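Local coordinates for 2-dehydropantoate 2-reductase (Enterococcus faecium DO, PDB 5X20), which catalyses the NADH-dependent reduction of 2-keto acids to D-2-hydroxy acids as a D-mandelate dehydrogenase of the ketopantoate reductase family, at the interface of chains A and B. Residues are numbered along the deposited sequence; one frame, centred on the assembly and turned at random. Chains: chain A/B, 2-dehydropantoate 2-reductase.

The three contacts sample one two-fold symmetric interface. Contact 1 lies at the centre, where like residues of chains A and B face each other; contacts 2 and 3 lie beside it, their C-alpha centres about 11 Å and 8 Å from its own. Contacts 2 and 3 are neighbours, about 6 Å apart, and share A:Leu201, A:Thr211 and B:Ala304, while contact 3 joins the core through B:Ile200 and B:Leu301. Helix 293-308 of chain B and helix 180-201 of chain A contribute to all three. Symmetry repeats contacts 2 and 3 with the chains exchanged, consistent with a dimer.

Contact 1: the interface of chains A and B. Residues chain A 197, 200, 297-298, 301; chain B 197, 200, 297-298, 301.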
loop_
_atom_site.group_PDB
_atom_site.type_symbol
_atom_site.label_atom_id
_atom_site.label_comp_id
_atom_site.label_asym_id
_atom_site.label_seq_id
_atom_site.Cartn_x
_atom_site.Cartn_y
_atom_site.Cartn_z
ATOM N N LEU A 197 1.826 -7.362 1.065
ATOM C CA LEU A 197 2.930 -6.413 0.880
ATOM C C LEU A 197 3.531 -6.460 -0.542
ATOM O O LEU A 197 3.732 -5.408 -1.162
ATOM C CB LEU A 197 4.014 -6.596 1.921
ATOM C CG LEU A 197 3.631 -6.348 3.358
ATOM C CD1 LEU A 197 4.816 -6.718 4.251
ATOM C CD2 LEU A 197 3.218 -4.907 3.581
ATOM N N ILE A 200 0.890 -4.867 -2.997
ATOM C CA ILE A 200 0.749 -3.421 -2.875
ATOM C C ILE A 200 2.011 -2.730 -3.325
ATOM O O ILE A 200 1.950 -1.669 -3.982
ATOM C CB ILE A 200 0.340 -3.025 -1.427
ATOM C CG1 ILE A 200 -1.150 -3.276 -1.222
ATOM C CG2 ILE A 200 0.634 -1.584 -1.121
ATOM C CD1 ILE A 200 -2.055 -2.455 -2.107
ATOM N N PHE A 297 -5.513 -1.954 7.641
ATOM C CA PHE A 297 -5.053 -1.033 6.598
ATOM C C PHE A 297 -4.615 -1.818 5.348
ATOM O O PHE A 297 -4.956 -1.458 4.218
ATOM C CB PHE A 297 -3.896 -0.185 7.152
ATOM C CG PHE A 297 -3.531 1.051 6.332
ATOM C CD1 PHE A 297 -4.296 1.504 5.286
ATOM C CD2 PHE A 297 -2.463 1.825 6.721
ATOM C CE1 PHE A 297 -3.941 2.622 4.579
ATOM C CE2 PHE A 297 -2.118 2.989 6.052
ATOM C CZ PHE A 297 -2.835 3.379 4.981
ATOM N N LEU A 298 -3.891 -2.923 5.551
ATOM C CA LEU A 298 -3.456 -3.737 4.409
ATOM C C LEU A 298 -4.624 -4.330 3.630
ATOM O O LEU A 298 -4.658 -4.313 2.401
ATOM C CB LEU A 298 -2.466 -4.801 4.831
ATOM C CG LEU A 298 -1.862 -5.628 3.706
ATOM C CD1 LEU A 298 -1.092 -4.820 2.681
ATOM C CD2 LEU A 298 -0.961 -6.661 4.286
ATOM N N LEU A 301 -6.183 -1.406 1.702
ATOM C CA LEU A 301 -5.318 -1.097 0.560
ATOM C C LEU A 301 -5.485 -2.108 -0.563
ATOM O O LEU A 301 -5.539 -1.738 -1.715
ATOM C CB LEU A 301 -3.827 -1.042 0.985
ATOM C CG LEU A 301 -3.514 0.202 1.799
ATOM C CD1 LEU A 301 -2.174 0.047 2.501
ATOM C CD2 LEU A 301 -3.515 1.473 0.941
ATOM N N LEU B 197 -1.414 7.669 -0.266
ATOM C CA LEU B 197 -2.347 6.683 -0.806
ATOM C C LEU B 197 -2.304 6.636 -2.340
ATOM O O LEU B 197 -2.235 5.537 -2.905
ATOM C CB LEU B 197 -3.765 6.952 -0.336
ATOM C CG LEU B 197 -4.038 6.819 1.153
ATOM C CD1 LEU B 197 -5.467 7.187 1.442
ATOM C CD2 LEU B 197 -3.764 5.398 1.633
ATOM N N ILE B 200 1.128 4.956 -3.293
ATOM C CA ILE B 200 1.180 3.490 -3.064
ATOM C C ILE B 200 0.216 2.737 -3.954
ATOM O O ILE B 200 0.493 1.680 -4.436
ATOM C CB ILE B 200 0.915 3.209 -1.556
ATOM C CG1 ILE B 200 2.199 3.475 -0.736
ATOM C CG2 ILE B 200 0.525 1.780 -1.308
ATOM C CD1 ILE B 200 3.395 2.609 -1.099
ATOM N N PHE B 297 2.438 2.851 9.187
ATOM C CA PHE B 297 2.439 1.868 8.125
ATOM C C PHE B 297 2.584 2.593 6.756
ATOM O O PHE B 297 3.353 2.156 5.876
ATOM C CB PHE B 297 1.123 1.048 8.187
ATOM C CG PHE B 297 1.124 -0.230 7.374
ATOM C CD1 PHE B 297 2.292 -0.745 6.774
ATOM C CD2 PHE B 297 -0.004 -0.987 7.322
ATOM C CE1 PHE B 297 2.283 -1.945 6.099
ATOM C CE2 PHE B 297 -0.032 -2.185 6.626
ATOM C CZ PHE B 297 1.107 -2.640 5.982
ATOM N N LEU B 298 1.864 3.693 6.575
ATOM C CA LEU B 298 1.933 4.414 5.281
ATOM C C LEU B 298 3.321 4.966 5.042
ATOM O O LEU B 298 3.871 4.880 3.913
ATOM C CB LEU B 298 0.872 5.472 5.161
ATOM C CG LEU B 298 0.811 6.191 3.826
ATOM C CD1 LEU B 298 0.505 5.288 2.658
ATOM C CD2 LEU B 298 -0.274 7.264 3.891
ATOM N N LEU B 301 5.504 2.014 4.126
ATOM C CA LEU B 301 5.190 1.562 2.766
ATOM C C LEU B 301 5.805 2.473 1.734
ATOM O O LEU B 301 6.372 1.995 0.756
ATOM C CB LEU B 301 3.682 1.475 2.551
ATOM C CG LEU B 301 3.054 0.290 3.227
ATOM C CD1 LEU B 301 1.553 0.473 3.254
ATOM C CD2 LEU B 301 3.396 -1.023 2.550
#
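Helices 180-201 and 293-308 of the C-terminal helical domain of the ketopantoate reductase family meet their symmetry mates here, with A:Phe297 against B:Phe297 and A:Ile200 against B:Ile200. The two phenylalanine rings do not lie flat on one another. Their planes are inclined by roughly 80°, and the nearest approach is rim to rim, CD2 of A:Phe297 to CD2 of B:Phe297 at 3.8 Å. With CG turned away from the backbone N (chi1 -165° in both copies), each ring projects over to the other chain, where CE2 of A:Phe297 rests 4.0 Å from CB of B:Leu298. The far end of B:Phe297 reaches A:Leu197, whose methyl CD2 sits at the ring edge, in plane, 3.9 Å from CZ. One face of each ring is backed from its own chain, by CD1 of A:Leu301 and of B:Leu301 respectively, lying toward the rim. That same methyl also works across the axis: A:Leu301 and B:Leu301 meet tip to tip, CD1 to CD1 at 3.8 Å, while CD2 of A:Leu301 lies 4.0 Å from CD2 of B:Leu197. Farther along, the isoleucines cross at about a right angle through their branch methyls, CG2 of A:Ile200 standing 3.4 Å from CG2 of B:Ile200, a close fit. Interlocked in this way, the patch forms the apolar centre of the interface and would set the register of the two helical domains if the pair is the working dimer.

Contact 2: the interface of chains A and B. Residues chain A 201-203, 211; chain B 304-305, 308.
The carbonyl oxygen of A:Leu201 is gripped by the side-chain amino group of B:Lys305 and by a water. In this member of the ketopantoate reductase family, A:Leu201 ends helix 180-201, and the lysine comes from helix 293-308 of the partner. NZ of B:Lys305 donates to O of A:Leu201 at 3.1 Å, approaching from above the carbonyl plane, 53° out of it. The water closes a triangle: it lies 3.0 Å from O of A:Leu201 and 3.0 Å from NZ of B:Lys305. The water also lies 2.8 Å from the hydroxyl OG of B:Ser308. OG of B:Ser308 in turn donates to O of B:Lys305, one turn back in the same helix, at 2.8 Å, with its chi1 of 78° turning it inward between the backbone N and carbonyl. The lysine chain bends at chi2 (67°) and is otherwise extended, sliding past A:Leu201 in the opposite direction. A positive group at this helix end may be favoured by the helix dipole, and the carboxylate of A:Asp202 could add a longer-range pull, its OD2 being 4.9 Å from NZ of B:Lys305, too far for direct contact. Apolar packing flanks the polar cluster: CG1 of A:Val203 lies 3.7 Å from CB of B:Ser308, and CD2 of A:Leu201 sits beside the start of B:Lys305. A:Thr211 rests over B:Ala304, its CG2 methyl 3.5 Å from the carbonyl O of that alanine.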
loop_
_atom_site.group_PDB
_atom_site.type_symbol
_atom_site.label_atom_id
_atom_site.label_comp_id
_atom_site.label_asym_id
_atom_site.label_seq_id
_atom_site.Cartn_x
_atom_site.Cartn_y
_atom_site.Cartn_z
ATOM N N LEU A 201 3.161 -3.322 -3.035
ATOM C CA LEU A 201 4.417 -2.665 -3.377
ATOM C C LEU A 201 4.921 -2.976 -4.761
ATOM O O LEU A 201 5.862 -2.339 -5.230
ATOM C CB LEU A 201 5.476 -2.983 -2.346
ATOM C CG LEU A 201 5.214 -2.291 -1.023
ATOM C CD1 LEU A 201 6.101 -2.923 0.029
ATOM C CD2 LEU A 201 5.475 -0.791 -1.120
ATOM N N ASP A 202 4.317 -3.969 -5.399
ATOM C CA ASP A 202 4.737 -4.450 -6.708
ATOM C C ASP A 202 6.216 -4.917 -6.713
ATOM O O ASP A 202 7.053 -4.364 -7.407
ATOM C CB ASP A 202 4.521 -3.355 -7.770
ATOM C CG ASP A 202 4.630 -3.891 -9.189
ATOM O OD1 ASP A 202 4.651 -5.131 -9.395
ATOM O OD2 ASP A 202 4.709 -3.063 -10.087
ATOM N N VAL A 203 6.483 -5.919 -5.897
ATOM C CA VAL A 203 7.782 -6.528 -5.790
ATOM C C VAL A 203 7.612 -8.030 -5.579
ATOM O O VAL A 203 6.560 -8.506 -5.134
ATOM C CB VAL A 203 8.548 -5.992 -4.580
ATOM C CG1 VAL A 203 8.938 -4.532 -4.801
ATOM C CG2 VAL A 203 7.733 -6.166 -3.284
ATOM N N THR A 211 14.136 -4.098 1.224
ATOM C CA THR A 211 13.713 -2.774 1.638
ATOM C C THR A 211 13.977 -2.547 3.104
ATOM O O THR A 211 14.004 -3.476 3.903
ATOM C CB THR A 211 12.196 -2.497 1.334
ATOM O OG1 THR A 211 11.367 -3.326 2.148
ATOM C CG2 THR A 211 11.866 -2.758 -0.124
ATOM N N ALA B 304 9.511 1.881 1.651
ATOM C CA ALA B 304 9.788 0.596 0.993
ATOM C C ALA B 304 9.640 0.765 -0.512
ATOM O O ALA B 304 10.407 0.227 -1.280
ATOM C CB ALA B 304 8.870 -0.509 1.480
ATOM N N LYS B 305 8.648 1.527 -0.927
ATOM C CA LYS B 305 8.474 1.799 -2.331
ATOM C C LYS B 305 9.666 2.511 -2.901
ATOM O O LYS B 305 10.169 2.152 -3.994
ATOM C CB LYS B 305 7.205 2.599 -2.551
ATOM C CG LYS B 305 6.841 2.784 -4.000
ATOM C CD LYS B 305 6.466 1.463 -4.612
ATOM C CE LYS B 305 6.233 1.632 -6.107
ATOM N NZ LYS B 305 5.695 0.365 -6.677
ATOM N N SER B 308 12.468 0.107 -3.281
ATOM C CA SER B 308 12.254 -0.852 -4.363
ATOM C C SER B 308 12.539 -0.246 -5.751
ATOM O O SER B 308 12.758 -0.972 -6.700
ATOM C CB SER B 308 10.819 -1.385 -4.332
ATOM O OG SER B 308 9.890 -0.446 -4.871
HETATM O O HOH W 1 8.149 -1.278 -6.917
#

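Contact 3: the interface of chains A and B. Residues chain A 201, 211, 213, 217; chain B 200, 300-301, 304.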
loop_
_atom_site.group_PDB
_atom_site.type_symbol
_atom_site.label_atom_id
_atom_site.label_comp_id
_atom_site.label_asym_id
_atom_site.label_seq_id
_atom_site.Cartn_x
_atom_site.Cartn_y
_atom_site.Cartn_z
ATOM N N LEU A 201 3.161 -3.322 -3.035
ATOM C CA LEU A 201 4.417 -2.665 -3.377
ATOM C C LEU A 201 4.921 -2.976 -4.761
ATOM O O LEU A 201 5.862 -2.339 -5.230
ATOM C CB LEU A 201 5.476 -2.983 -2.346
ATOM C CG LEU A 201 5.214 -2.291 -1.023
ATOM C CD1 LEU A 201 6.101 -2.923 0.029
ATOM C CD2 LEU A 201 5.475 -0.791 -1.120
ATOM N N THR A 211 14.136 -4.098 1.224
ATOM C CA THR A 211 13.713 -2.774 1.638
ATOM C C THR A 211 13.977 -2.547 3.104
ATOM O O THR A 211 14.004 -3.476 3.903
ATOM C CB THR A 211 12.196 -2.497 1.334
ATOM O OG1 THR A 211 11.367 -3.326 2.148
ATOM C CG2 THR A 211 11.866 -2.758 -0.124
ATOM N N THR A 213 12.243 -1.101 5.441
ATOM C CA THR A 213 11.151 -1.206 6.411
ATOM C C THR A 213 10.423 -2.547 6.452
ATOM O O THR A 213 9.480 -2.711 7.252
ATOM C CB THR A 213 10.131 -0.104 6.138
ATOM O OG1 THR A 213 9.682 -0.196 4.759
ATOM C CG2 THR A 213 10.736 1.256 6.433
ATOM N N MET A 217 7.461 -3.907 9.196
ATOM C CA MET A 217 6.112 -4.225 8.748
ATOM C C MET A 217 5.768 -5.673 9.068
ATOM O O MET A 217 4.687 -5.966 9.580
ATOM C CB MET A 217 5.950 -3.920 7.246
ATOM C CG MET A 217 6.133 -2.413 6.928
ATOM S SD MET A 217 5.698 -1.959 5.218
ATOM C CE MET A 217 7.094 -2.693 4.352
ATOM N N ILE B 200 1.128 4.956 -3.293
ATOM C CA ILE B 200 1.180 3.490 -3.064
ATOM C C ILE B 200 0.216 2.737 -3.954
ATOM O O ILE B 200 0.493 1.680 -4.436
ATOM C CB ILE B 200 0.915 3.209 -1.556
ATOM C CG1 ILE B 200 2.199 3.475 -0.736
ATOM C CG2 ILE B 200 0.525 1.780 -1.308
ATOM C CD1 ILE B 200 3.395 2.609 -1.099
ATOM N N GLU B 300 6.148 3.700 6.313
ATOM C CA GLU B 300 6.934 2.510 5.995
ATOM C C GLU B 300 6.760 2.033 4.572
ATOM O O GLU B 300 7.743 1.627 3.911
ATOM C CB GLU B 300 6.567 1.391 6.956
ATOM C CG GLU B 300 7.146 1.659 8.347
ATOM C CD GLU B 300 6.356 1.072 9.498
ATOM O OE1 GLU B 300 5.397 0.263 9.326
ATOM O OE2 GLU B 300 6.726 1.417 10.643
ATOM N N LEU B 301 5.504 2.014 4.126
ATOM C CA LEU B 301 5.190 1.562 2.766
ATOM C C LEU B 301 5.805 2.473 1.734
ATOM O O LEU B 301 6.372 1.995 0.756
ATOM C CB LEU B 301 3.682 1.475 2.551
ATOM C CG LEU B 301 3.054 0.290 3.227
ATOM C CD1 LEU B 301 1.553 0.473 3.254
ATOM C CD2 LEU B 301 3.396 -1.023 2.550
ATOM N N ALA B 304 9.511 1.881 1.651
ATOM C CA ALA B 304 9.788 0.596 0.993
ATOM C C ALA B 304 9.640 0.765 -0.512
ATOM O O ALA B 304 10.407 0.227 -1.280
ATOM C CB ALA B 304 8.870 -0.509 1.480
#
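A:Thr213, just ahead of helix 214-231, and A:Met217 in its first turn seat themselves on B:Glu300 and B:Leu301 of the partner's helix 293-308. The tight part centres on the threonine hydroxyl, OG1 of A:Thr213 donating to the backbone O of B:Glu300 at 2.8 Å. It approaches from above the carbonyl plane, 37° out of it, and not on a lone pair. OG1 of A:Thr213 is also 3.4 Å from CB of B:Ala304, whose short side chain is consistent with the threonine's close approach. Beside it, A:Met217 presents its sulfur to the leucine, SD lying 3.6 Å from CD2 of B:Leu301. The glutamate packs its stem along the methionine, the two side chains running in opposite directions, with CB of B:Glu300 3.8 Å from CG of A:Met217. A:Leu201 adds its CD2 methyl from the other flank, 3.5 Å from the backbone O of B:Leu301. Other contacts are looser. A bend at chi3 (-72°) folds the thioether's terminal methyl back, and CE of A:Met217 comes only within 4.0 Å of CB of B:Ala304. The side chains of A:Leu201 and B:Ile200 cross obliquely, CD2 of A:Leu201 4.0 Å from CD1 of B:Ile200. Together the bonded hydroxyl and the fitted thioether tie the start of helix 214-231 and the residue before it to the partner's helix 293-308, extending the interface outward from its apolar centre.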